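Local coordinates for protein N-acetylneuraminic acid (Sialic acid) synthetase (Leptospira borgpetersenii serovar Hardjo-bovis, PDB 6NCS) that probably makes sialic acid or its 9-phosphate as a synthase of the NeuB family, and binds a manganese ion in a TIM-barrel domain, at residues I126-I131 and L176-S181; Y182-I187 and I214-L219; A189-I194 and I205-H210; L219-A222 and I227-K230. All coordinates share one frame; numbering follows the deposited sequence.

Contact 1 (I126-I131 and L176-S181); sequences IASCDI and LHCVSS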
loop_
_atom_site.group_PDB
_atom_site.type_symbol
_atom_site.label_atom_id
_atom_site.label_comp_id
_atom_site.label_asym_id
_atom_site.label_seq_id
_atom_site.Cartn_x
_atom_site.Cartn_y
_atom_site.Cartn_z
ATOM N N ILE A 126 -12.637 -18.289 -11.146
ATOM C CA ILE A 126 -11.790 -19.307 -11.760
ATOM C C ILE A 126 -10.510 -19.395 -10.944
ATOM O O ILE A 126 -9.819 -18.383 -10.752
ATOM C CB ILE A 126 -11.479 -19.007 -13.232
ATOM C CG1 ILE A 126 -12.766 -18.936 -14.054
ATOM C CG2 ILE A 126 -10.548 -20.077 -13.799
ATOM C CD1 ILE A 126 -13.524 -20.239 -14.125
ATOM N N ALA A 127 -10.195 -20.607 -10.482
ATOM C CA ALA A 127 -9.081 -20.849 -9.581
ATOM C C ALA A 127 -7.744 -20.624 -10.278
ATOM O O ALA A 127 -7.634 -20.713 -11.500
ATOM C CB ALA A 127 -9.149 -22.279 -9.044
ATOM N N SER A 128 -6.707 -20.349 -9.468
ATOM C CA SER A 128 -5.378 -20.106 -10.026
ATOM C C SER A 128 -4.909 -21.280 -10.870
ATOM O O SER A 128 -4.341 -21.088 -11.950
ATOM C CB SER A 128 -4.367 -19.834 -8.913
ATOM O OG SER A 128 -4.659 -18.619 -8.234
ATOM N N CYS A 129 -5.139 -22.504 -10.391
ATOM C CA CYS A 129 -4.691 -23.687 -11.112
ATOM C C CYS A 129 -5.337 -23.830 -12.482
ATOM O O CYS A 129 -4.886 -24.668 -13.272
ATOM C CB CYS A 129 -4.984 -24.939 -10.284
ATOM S SG CYS A 129 -6.763 -25.266 -10.087
ATOM N N ASP A 130 -6.379 -23.051 -12.783
ATOM C CA ASP A 130 -7.063 -23.138 -14.064
ATOM C C ASP A 130 -6.756 -21.950 -14.964
ATOM O O ASP A 130 -7.464 -21.715 -15.945
ATOM C CB ASP A 130 -8.567 -23.287 -13.842
ATOM C CG ASP A 130 -8.925 -24.690 -13.433
ATOM O OD1 ASP A 130 -8.226 -25.608 -13.919
ATOM O OD2 ASP A 130 -9.860 -24.884 -12.624
ATOM N N ILE A 131 -5.696 -21.201 -14.665
ATOM C CA ILE A 131 -5.367 -20.068 -15.520
ATOM C C ILE A 131 -4.865 -20.514 -16.885
ATOM O O ILE A 131 -4.819 -19.703 -17.815
ATOM C CB ILE A 131 -4.365 -19.143 -14.796
ATOM C CG1 ILE A 131 -4.273 -17.795 -15.523
ATOM C CG2 ILE A 131 -3.004 -19.825 -14.663
ATOM C CD1 ILE A 131 -3.782 -16.659 -14.672
ATOM N N LEU A 176 -7.290 -11.212 -9.806
ATOM C CA LEU A 176 -6.728 -11.175 -8.457
ATOM C C LEU A 176 -5.269 -11.622 -8.479
ATOM O O LEU A 176 -4.962 -12.733 -8.921
ATOM C CB LEU A 176 -7.513 -12.066 -7.497
ATOM C CG LEU A 176 -9.025 -11.858 -7.413
ATOM C CD1 LEU A 176 -9.631 -12.834 -6.373
ATOM C CD2 LEU A 176 -9.343 -10.420 -7.066
ATOM N N HIS A 177 -4.381 -10.773 -7.979
ATOM C CA HIS A 177 -3.053 -11.251 -7.619
ATOM C C HIS A 177 -3.177 -12.325 -6.544
ATOM O O HIS A 177 -4.065 -12.277 -5.691
ATOM C CB HIS A 177 -2.167 -10.100 -7.123
ATOM C CG HIS A 177 -0.840 -10.563 -6.617
ATOM N ND1 HIS A 177 -0.005 -11.367 -7.362
ATOM C CD2 HIS A 177 -0.222 -10.383 -5.427
ATOM C CE1 HIS A 177 1.075 -11.655 -6.659
ATOM N NE2 HIS A 177 0.969 -11.071 -5.478
ATOM N N CYS A 178 -2.294 -13.316 -6.602
ATOM C CA CYS A 178 -2.424 -14.513 -5.790
ATOM C C CYS A 178 -1.094 -15.244 -5.856
ATOM O O CYS A 178 -0.389 -15.164 -6.866
ATOM C CB CYS A 178 -3.565 -15.410 -6.315
ATOM S SG CYS A 178 -3.879 -16.883 -5.325
ATOM N N VAL A 179 -0.741 -15.926 -4.770
ATOM C CA VAL A 179 0.453 -16.758 -4.722
ATOM C C VAL A 179 0.025 -18.146 -4.271
ATOM O O VAL A 179 -0.461 -18.306 -3.144
ATOM C CB VAL A 179 1.528 -16.189 -3.777
ATOM C CG1 VAL A 179 2.752 -17.103 -3.733
ATOM C CG2 VAL A 179 1.901 -14.784 -4.206
ATOM N N SER A 180 0.186 -19.138 -5.156
ATOM C CA SER A 180 -0.215 -20.520 -4.889
ATOM C C SER A 180 0.833 -21.243 -4.046
ATOM O O SER A 180 1.437 -22.239 -4.451
ATOM C CB SER A 180 -0.468 -21.262 -6.195
ATOM O OG SER A 180 -1.535 -20.663 -6.909
ATOM N N SER A 181 1.025 -20.719 -2.836
ATOM C CA SER A 181 1.899 -21.296 -1.826
ATOM C C SER A 181 1.079 -21.562 -0.567
ATOM O O SER A 181 0.263 -20.730 -0.164
ATOM C CB SER A 181 3.072 -20.348 -1.527
ATOM O OG SER A 181 3.962 -20.907 -0.584
HETATM O O HOH W 1 -4.261 -20.306 -5.479
#
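Ser128 faces Cys178 and Ser180 where the loop after strand 123-126 meets the end of strand 173-178 and the loop beyond it. Its CB points toward 176-181, and those of Cys178 and Ser180 point back toward 126-131. The serine hydroxyl reaches the thiol, with Ser128 OG 3.5 Å from Cys178 SG, while Ser180 OG comes in alongside Ser128 CB, at 3.6 Å. The thiol extends across because SG stands anti to the backbone N of Cys178 (chi1 -177°). A water spans the two hydroxyls, 3.1 Å from Ser180 OG. Its bond to Ser128 OG is weak, with 3.3 Å between that oxygen and the water. Both segments belong to the mouth of the (beta/alpha)8 barrel at the C-terminal ends of its strands, where loops leaving the strands build the active site: Ser128 opens a short 3-10 turn just after strand 123-126, and Ser180 is the centre of an inverse gamma turn beyond strand 173-178. Strand 146-150 runs between these two strands, so the contact reaches over it, and Gly152 N, just past its end, adds a weak hydrogen bond to Ser128 OG. Cys178 also packs on His210, a manganese ligand, and a citrate, probably from the crystallisation liquor, makes a weak hydrogen bond with Ser128 N, consistent with a pocket here. From the second subunit, Glu277 accepts a hydrogen bond from Ser180 N, and Arg288 forms a salt bridge with Asp130.

Contact 2 (Y182-I187 and I214-L219); sequences YPMNEI and IEIPLL
Met184, which follows Tyr182, its ring edge-to-face with that of the manganese ligand His210, and Pro183 with its preceding cis peptide, is the first residue of the segment 182-187 to touch helix 215-222, and it does so through its terminal methyl. CE lies 3.6 Å from Ile216 CD1 and 3.9 Å from Ile216 CG2, so it touches the methyls of both branches of the isoleucine. The bend at the thioether, chi3 68°, turns this methyl out of line with the rest of the chain. Glu186, two residues on, uses both halves of its side chain. The aliphatic part lies against the same isoleucine, with CG 4.1 Å from Ile216 CD1, and the extended chain then carries the carboxylate toward Glu215. The contact thus joins the loop after strand 173-178 to the first turn of helix 215-222, on the rim of the TIM barrel. Between the acids, Glu186 OE2 and Glu215 OE1 are 3.8 Å apart, their carboxylate planes turned by 55°. One water donates to both oxygens, at 2.6 Å from Glu186 OE2 and 2.5 Å from Glu215 OE1. Arg261 of the second subunit forms salt bridges with both carboxylates. Two acids this close would probably repel each other, and the arginine and water should offset that cost, making the paired charge part of the dimer interface.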
loop_
_atom_site.group_PDB
_atom_site.type_symbol
_atom_site.label_atom_id
_atom_site.label_comp_id
_atom_site.label_asym_id
_atom_site.label_seq_id
_atom_site.Cartn_x
_atom_site.Cartn_y
_atom_site.Cartn_z
ATOM N N TYR A 182 1.289 -22.713 0.062
ATOM C CA TYR A 182 0.419 -23.156 1.152
ATOM C C TYR A 182 1.230 -23.644 2.344
ATOM O O TYR A 182 1.867 -24.715 2.261
ATOM C CB TYR A 182 -0.534 -24.241 0.651
ATOM C CG TYR A 182 -1.475 -23.730 -0.423
ATOM C CD1 TYR A 182 -1.100 -23.730 -1.764
ATOM C CD2 TYR A 182 -2.727 -23.227 -0.095
ATOM C CE1 TYR A 182 -1.950 -23.248 -2.748
ATOM C CE2 TYR A 182 -3.586 -22.748 -1.073
ATOM C CZ TYR A 182 -3.189 -22.756 -2.395
ATOM O OH TYR A 182 -4.039 -22.279 -3.368
ATOM N N PRO A 183 1.266 -22.893 3.457
ATOM C CA PRO A 183 0.711 -21.536 3.536
ATOM C C PRO A 183 1.669 -20.520 2.928
ATOM O O PRO A 183 2.861 -20.804 2.783
ATOM C CB PRO A 183 0.550 -21.311 5.041
ATOM C CG PRO A 183 1.605 -22.159 5.656
ATOM C CD PRO A 183 1.785 -23.357 4.759
ATOM N N MET A 184 1.162 -19.344 2.582
ATOM C CA MET A 184 1.986 -18.340 1.920
ATOM C C MET A 184 2.749 -17.543 2.970
ATOM O O MET A 184 2.149 -16.983 3.895
ATOM C CB MET A 184 1.131 -17.418 1.056
ATOM C CG MET A 184 1.967 -16.497 0.184
ATOM S SD MET A 184 1.072 -15.033 -0.315
ATOM C CE MET A 184 0.948 -14.231 1.291
ATOM N N ASN A 185 4.070 -17.504 2.834
ATOM C CA ASN A 185 4.909 -16.751 3.752
ATOM C C ASN A 185 4.979 -15.284 3.328
ATOM O O ASN A 185 4.744 -14.938 2.172
ATOM C CB ASN A 185 6.305 -17.362 3.805
ATOM C CG ASN A 185 6.280 -18.840 4.172
ATOM O OD1 ASN A 185 5.615 -19.243 5.129
ATOM N ND2 ASN A 185 6.992 -19.655 3.401
ATOM N N GLU A 186 5.317 -14.420 4.293
ATOM C CA GLU A 186 5.354 -12.974 4.057
ATOM C C GLU A 186 6.207 -12.613 2.848
ATOM O O GLU A 186 5.800 -11.810 2.000
ATOM C CB GLU A 186 5.910 -12.246 5.289
ATOM C CG GLU A 186 4.922 -11.996 6.391
ATOM C CD GLU A 186 5.526 -11.214 7.548
ATOM O OE1 GLU A 186 6.733 -10.879 7.509
ATOM O OE2 GLU A 186 4.788 -10.931 8.507
ATOM N N ILE A 187 7.413 -13.178 2.764
ATOM C CA ILE A 187 8.335 -12.761 1.715
ATOM C C ILE A 187 7.901 -13.219 0.336
ATOM O O ILE A 187 8.510 -12.804 -0.655
ATOM C CB ILE A 187 9.773 -13.255 1.974
ATOM C CG1 ILE A 187 9.856 -14.777 1.867
ATOM C CG2 ILE A 187 10.275 -12.763 3.328
ATOM C CD1 ILE A 187 11.280 -15.297 1.891
ATOM N N ILE A 214 -4.655 -11.945 8.620
ATOM C CA ILE A 214 -5.266 -10.903 7.803
ATOM C C ILE A 214 -4.341 -9.722 7.572
ATOM O O ILE A 214 -4.717 -8.804 6.835
ATOM C CB ILE A 214 -6.611 -10.415 8.379
ATOM C CG1 ILE A 214 -6.432 -9.766 9.752
ATOM C CG2 ILE A 214 -7.631 -11.541 8.406
ATOM C CD1 ILE A 214 -7.673 -8.994 10.197
ATOM N N GLU A 215 -3.138 -9.721 8.147
ATOM C CA GLU A 215 -2.253 -8.580 7.930
ATOM C C GLU A 215 -1.890 -8.436 6.461
ATOM O O GLU A 215 -1.890 -7.324 5.928
ATOM C CB GLU A 215 -0.985 -8.694 8.766
ATOM C CG GLU A 215 -0.119 -7.433 8.635
ATOM C CD GLU A 215 1.242 -7.551 9.282
ATOM O OE1 GLU A 215 1.887 -8.607 9.151
ATOM O OE2 GLU A 215 1.667 -6.568 9.922
ATOM N N ILE A 216 -1.553 -9.539 5.789
ATOM C CA ILE A 216 -1.153 -9.445 4.384
ATOM C C ILE A 216 -2.295 -8.948 3.499
ATOM O O ILE A 216 -2.070 -8.021 2.704
ATOM C CB ILE A 216 -0.544 -10.773 3.911
ATOM C CG1 ILE A 216 0.745 -11.054 4.682
ATOM C CG2 ILE A 216 -0.235 -10.698 2.428
ATOM C CD1 ILE A 216 1.388 -12.409 4.412
ATOM N N PRO A 217 -3.527 -9.467 3.601
ATOM C CA PRO A 217 -4.617 -8.845 2.824
ATOM C C PRO A 217 -4.853 -7.363 3.144
ATOM O O PRO A 217 -5.187 -6.591 2.238
ATOM C CB PRO A 217 -5.844 -9.716 3.163
ATOM C CG PRO A 217 -5.433 -10.662 4.223
ATOM C CD PRO A 217 -3.929 -10.751 4.202
ATOM N N LEU A 218 -4.674 -6.931 4.390
ATOM C CA LEU A 218 -4.805 -5.502 4.685
ATOM C C LEU A 218 -3.699 -4.699 4.011
ATOM O O LEU A 218 -3.952 -3.616 3.461
ATOM C CB LEU A 218 -4.787 -5.270 6.199
ATOM C CG LEU A 218 -6.046 -5.856 6.870
ATOM C CD1 LEU A 218 -5.924 -5.761 8.369
ATOM C CD2 LEU A 218 -7.265 -5.076 6.393
ATOM N N LEU A 219 -2.460 -5.196 4.071
ATOM C CA LEU A 219 -1.394 -4.549 3.315
ATOM C C LEU A 219 -1.710 -4.547 1.825
ATOM O O LEU A 219 -1.372 -3.589 1.120
ATOM C CB LEU A 219 -0.049 -5.235 3.589
ATOM C CG LEU A 219 0.498 -5.029 5.009
ATOM C CD1 LEU A 219 1.689 -5.915 5.278
ATOM C CD2 LEU A 219 0.855 -3.561 5.212
HETATM O O HOH W 2 2.258 -10.790 7.950
#

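Contact 3 (A189-I194 and I205-H210); sequences ANLSAI and IGYSDH. With MN (manganese (II) ion), chain C.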
loop_
_atom_site.group_PDB
_atom_site.type_symbol
_atom_site.label_atom_id
_atom_site.label_comp_id
_atom_site.label_asym_id
_atom_site.label_seq_id
_atom_site.Cartn_x
_atom_site.Cartn_y
_atom_site.Cartn_z
ATOM N N ALA A 189 4.662 -12.740 -0.776
ATOM C CA ALA A 189 3.404 -12.082 -1.113
ATOM C C ALA A 189 3.489 -11.307 -2.422
ATOM O O ALA A 189 2.503 -11.240 -3.173
ATOM C CB ALA A 189 2.984 -11.150 0.024
ATOM N N ASN A 190 4.641 -10.692 -2.700
ATOM C CA ASN A 190 4.846 -9.885 -3.907
ATOM C C ASN A 190 3.676 -8.926 -4.148
ATOM O O ASN A 190 3.117 -8.843 -5.246
ATOM C CB ASN A 190 5.071 -10.786 -5.125
ATOM C CG ASN A 190 5.611 -10.025 -6.317
ATOM O OD1 ASN A 190 6.113 -8.918 -6.167
ATOM N ND2 ASN A 190 5.507 -10.614 -7.507
ATOM N N LEU A 191 3.287 -8.199 -3.094
ATOM C CA LEU A 191 2.106 -7.348 -3.209
ATOM C C LEU A 191 2.280 -6.229 -4.234
ATOM O O LEU A 191 1.278 -5.705 -4.731
ATOM C CB LEU A 191 1.733 -6.747 -1.846
ATOM C CG LEU A 191 1.290 -7.750 -0.774
ATOM C CD1 LEU A 191 0.685 -6.995 0.426
ATOM C CD2 LEU A 191 0.280 -8.772 -1.313
ATOM N N SER A 192 3.513 -5.855 -4.591
ATOM C CA SER A 192 3.614 -4.807 -5.603
ATOM C C SER A 192 3.202 -5.298 -6.986
ATOM O O SER A 192 3.044 -4.472 -7.892
ATOM C CB SER A 192 5.025 -4.212 -5.636
ATOM O OG SER A 192 5.998 -5.181 -5.949
ATOM N N ALA A 193 2.991 -6.609 -7.167
ATOM C CA ALA A 193 2.410 -7.082 -8.424
ATOM C C ALA A 193 1.023 -6.488 -8.652
ATOM O O ALA A 193 0.574 -6.382 -9.799
ATOM C CB ALA A 193 2.329 -8.606 -8.432
ATOM N N ILE A 194 0.323 -6.123 -7.577
ATOM C CA ILE A 194 -0.991 -5.495 -7.715
ATOM C C ILE A 194 -0.879 -4.200 -8.514
ATOM O O ILE A 194 -1.655 -3.955 -9.448
ATOM C CB ILE A 194 -1.616 -5.266 -6.326
ATOM C CG1 ILE A 194 -1.967 -6.625 -5.692
ATOM C CG2 ILE A 194 -2.853 -4.322 -6.422
ATOM C CD1 ILE A 194 -2.220 -6.573 -4.193
ATOM N N ILE A 205 -8.360 -4.793 -10.163
ATOM C CA ILE A 205 -7.345 -5.730 -9.688
ATOM C C ILE A 205 -7.517 -5.893 -8.186
ATOM O O ILE A 205 -7.686 -4.903 -7.465
ATOM C CB ILE A 205 -5.916 -5.231 -9.999
ATOM C CG1 ILE A 205 -5.763 -4.911 -11.489
ATOM C CG2 ILE A 205 -4.884 -6.263 -9.544
ATOM C CD1 ILE A 205 -6.001 -6.105 -12.376
ATOM N N GLY A 206 -7.457 -7.136 -7.711
ATOM C CA GLY A 206 -7.501 -7.356 -6.284
ATOM C C GLY A 206 -6.475 -8.373 -5.832
ATOM O O GLY A 206 -5.444 -8.560 -6.486
ATOM N N TYR A 207 -6.764 -9.059 -4.735
ATOM C CA TYR A 207 -5.790 -9.942 -4.108
ATOM C C TYR A 207 -6.514 -11.094 -3.428
ATOM O O TYR A 207 -7.481 -10.872 -2.690
ATOM C CB TYR A 207 -4.938 -9.170 -3.087
ATOM C CG TYR A 207 -4.022 -10.078 -2.285
ATOM C CD1 TYR A 207 -2.974 -10.759 -2.904
ATOM C CD2 TYR A 207 -4.242 -10.299 -0.930
ATOM C CE1 TYR A 207 -2.155 -11.612 -2.187
ATOM C CE2 TYR A 207 -3.423 -11.148 -0.206
ATOM C CZ TYR A 207 -2.393 -11.806 -0.841
ATOM O OH TYR A 207 -1.591 -12.668 -0.129
ATOM N N SER A 208 -6.036 -12.316 -3.667
ATOM C CA SER A 208 -6.531 -13.511 -2.997
ATOM C C SER A 208 -5.458 -14.036 -2.049
ATOM O O SER A 208 -4.326 -14.280 -2.471
ATOM C CB SER A 208 -6.918 -14.587 -4.021
ATOM O OG SER A 208 -7.427 -15.728 -3.359
ATOM N N ASP A 209 -5.805 -14.207 -0.775
ATOM C CA ASP A 209 -4.818 -14.515 0.251
ATOM C C ASP A 209 -4.772 -15.996 0.590
ATOM O O ASP A 209 -5.810 -16.668 0.669
ATOM C CB ASP A 209 -5.091 -13.740 1.539
ATOM C CG ASP A 209 -3.953 -13.874 2.538
ATOM O OD1 ASP A 209 -2.835 -13.408 2.231
ATOM O OD2 ASP A 209 -4.165 -14.446 3.623
ATOM N N HIS A 210 -3.557 -16.489 0.846
ATOM C CA HIS A 210 -3.349 -17.838 1.364
ATOM C C HIS A 210 -2.382 -17.821 2.544
ATOM O O HIS A 210 -1.689 -18.809 2.812
ATOM C CB HIS A 210 -2.881 -18.774 0.254
ATOM C CG HIS A 210 -3.913 -18.956 -0.810
ATOM N ND1 HIS A 210 -3.924 -18.213 -1.971
ATOM C CD2 HIS A 210 -5.023 -19.731 -0.847
ATOM C CE1 HIS A 210 -4.971 -18.559 -2.701
ATOM N NE2 HIS A 210 -5.655 -19.476 -2.040
HETATM MN MN MN C . -7.625 -20.231 -2.357
HETATM O O HOH W 3 -8.659 -18.564 -2.355
#
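The ring of Tyr207 carries Leu191 CD2 over one face, while the opposite face lies over the backbone N of Asp209. The leucine methyl makes a CH-pi contact, 4.1 Å from the ring centroid and 21° off the normal. It sits toward the rim, with Leu191 CD2 3.8 Å from Tyr207 CE1. Ile194 CD1 approaches the ring obliquely and rests on its stem, 3.9 Å from Tyr207 CB. At the far end of the ring, Tyr207 OH donates a hydrogen bond of 2.8 Å to Asp209 OD1, which accepts through its anti lone pair; the bond ties the hydroxyl end of the ring to its own strand. The other oxygen, Asp209 OD2, forms a salt bridge with Lys230. With CG anti to the backbone N (chi1 173°), the tyrosine projects from the outer side of the strand toward the segment 189-194. Further down, the side chains of Ile194 and Ile205 run antiparallel alongside one another, with Ile194 CG2 4.2 Å from Ile205 CG2. Beyond Asp209, His210 NE2 binds the manganese ion at 2.1 Å; His231 is another ligand of this metal. The type I turn from Asn190 to Ala193 leads into helix 193-200, the helix of the beta-alpha-beta unit that connects strands 173-178 and 205-209. Helix 215-222 flanks the same layer, with Ile216 and Ala220 on Tyr207 and Leu219 on Leu191.

Contact 4 (L219-A222 and I227-K230); sequences LAVA and IIEK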
loop_
_atom_site.group_PDB
_atom_site.type_symbol
_atom_site.label_atom_id
_atom_site.label_comp_id
_atom_site.label_asym_id
_atom_site.label_seq_id
_atom_site.Cartn_x
_atom_site.Cartn_y
_atom_site.Cartn_z
ATOM N N LEU A 219 -2.460 -5.196 4.071
ATOM C CA LEU A 219 -1.394 -4.549 3.315
ATOM C C LEU A 219 -1.710 -4.547 1.825
ATOM O O LEU A 219 -1.372 -3.589 1.120
ATOM C CB LEU A 219 -0.049 -5.235 3.589
ATOM C CG LEU A 219 0.498 -5.029 5.009
ATOM C CD1 LEU A 219 1.689 -5.915 5.278
ATOM C CD2 LEU A 219 0.855 -3.561 5.212
ATOM N N ALA A 220 -2.393 -5.586 1.335
ATOM C CA ALA A 220 -2.742 -5.611 -0.082
ATOM C C ALA A 220 -3.715 -4.498 -0.431
ATOM O O ALA A 220 -3.595 -3.876 -1.493
ATOM C CB ALA A 220 -3.324 -6.978 -0.466
ATOM N N VAL A 221 -4.665 -4.209 0.466
ATOM C CA VAL A 221 -5.544 -3.049 0.288
ATOM C C VAL A 221 -4.731 -1.765 0.220
ATOM O O VAL A 221 -4.956 -0.923 -0.656
ATOM C CB VAL A 221 -6.601 -2.983 1.408
ATOM C CG1 VAL A 221 -7.393 -1.686 1.310
ATOM C CG2 VAL A 221 -7.535 -4.181 1.336
ATOM N N ALA A 222 -3.778 -1.583 1.145
ATOM C CA ALA A 222 -2.947 -0.383 1.082
ATOM C C ALA A 222 -2.138 -0.323 -0.208
ATOM O O ALA A 222 -1.842 0.769 -0.709
ATOM C CB ALA A 222 -2.010 -0.302 2.294
ATOM N N ILE A 227 -10.380 -5.803 -4.532
ATOM C CA ILE A 227 -11.130 -6.979 -4.128
ATOM C C ILE A 227 -10.197 -7.753 -3.216
ATOM O O ILE A 227 -8.991 -7.808 -3.476
ATOM C CB ILE A 227 -11.543 -7.850 -5.339
ATOM C CG1 ILE A 227 -12.388 -7.064 -6.340
ATOM C CG2 ILE A 227 -12.287 -9.105 -4.875
ATOM C CD1 ILE A 227 -11.562 -6.335 -7.429
ATOM N N ILE A 228 -10.734 -8.324 -2.141
ATOM C CA ILE A 228 -9.961 -9.186 -1.251
ATOM C C ILE A 228 -10.700 -10.503 -1.115
ATOM O O ILE A 228 -11.901 -10.516 -0.806
ATOM C CB ILE A 228 -9.745 -8.558 0.139
ATOM C CG1 ILE A 228 -8.839 -7.329 0.048
ATOM C CG2 ILE A 228 -9.158 -9.593 1.101
ATOM C CD1 ILE A 228 -7.357 -7.676 -0.229
ATOM N N GLU A 229 -9.984 -11.606 -1.332
ATOM C CA GLU A 229 -10.499 -12.941 -1.077
ATOM C C GLU A 229 -9.678 -13.556 0.051
ATOM O O GLU A 229 -8.446 -13.479 0.037
ATOM C CB GLU A 229 -10.429 -13.808 -2.340
ATOM C CG GLU A 229 -11.042 -15.180 -2.160
ATOM C CD GLU A 229 -10.985 -16.010 -3.428
ATOM O OE1 GLU A 229 -10.272 -17.031 -3.444
ATOM O OE2 GLU A 229 -11.647 -15.634 -4.412
ATOM N N LYS A 230 -10.357 -14.141 1.032
ATOM C CA LYS A 230 -9.696 -14.717 2.199
ATOM C C LYS A 230 -10.399 -16.011 2.567
ATOM O O LYS A 230 -11.628 -16.033 2.671
ATOM C CB LYS A 230 -9.731 -13.726 3.376
ATOM C CG LYS A 230 -9.214 -14.259 4.708
ATOM C CD LYS A 230 -7.707 -14.463 4.705
ATOM C CE LYS A 230 -7.273 -15.325 5.896
ATOM N NZ LYS A 230 -5.798 -15.626 5.850
#
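Ile228 packs with its longer branch against two consecutive residues of helix 215-222. The closest approach is between Ile228 CG1 and Val221 CG2, 3.6 Å apart. Its tip, Ile228 CD1, lies 3.8 Å from Val221 CG2 and reaches Ala220 CB at 4.1 Å, so it settles against both a valine branch and the alanine methyl. The valine and isoleucine side chains lie roughly perpendicular. The CB of Ile228 points toward the helix, and a bent chain (chi1 -67°, chi2 -72°) brings its terminal methyl within touch of both residues. On Val221, CG2 is the branch beside the backbone N, and it alone makes the contact. This is helix-on-strand packing within the beta-alpha-beta unit of strand 205-209, helix 215-222 and strand 227-231, a repeating element of the TIM barrel: the helix lies outside the parallel strands, and alternate strand residues face it. Ile227 and Glu229, the neighbours of Ile228, turn the other way, toward the barrel interior, where Ile227 meets Ile174 and Leu176 and Glu229 forms a salt bridge with Lys125. The strand itself is held by backbone hydrogen bonds, those of Ile228 going to Phe27 and Ile29 in the adjoining strand 27-33. Outside the first shell, Thr259 and Ile262 of helix 249-266 pack on Val221, and Ala222 meets Ala222 of the second subunit.

From the N terminus, contact 1 comes first, closing a long loop from 126-131 to 176-181 that takes in strand 146-150 and its flanking helices. Contact 2 starts directly afterwards and joins 182-187 to 214-219. Contact 3 falls wholly within that span and closes a shorter loop around helix 193-200. Contact 4 begins at Leu219, where contact 2 ends, and closes the short connection from helix 215-222 to strand 227-231. None of them cross. Strands 173-178, 205-209 and 227-231 are neighbours in the barrel, so probable backbone hydrogen bonds join contacts 1 and 3, from Ser208 N to His177 O, and contacts 3 and 4, from Asp209 N to Glu229 O.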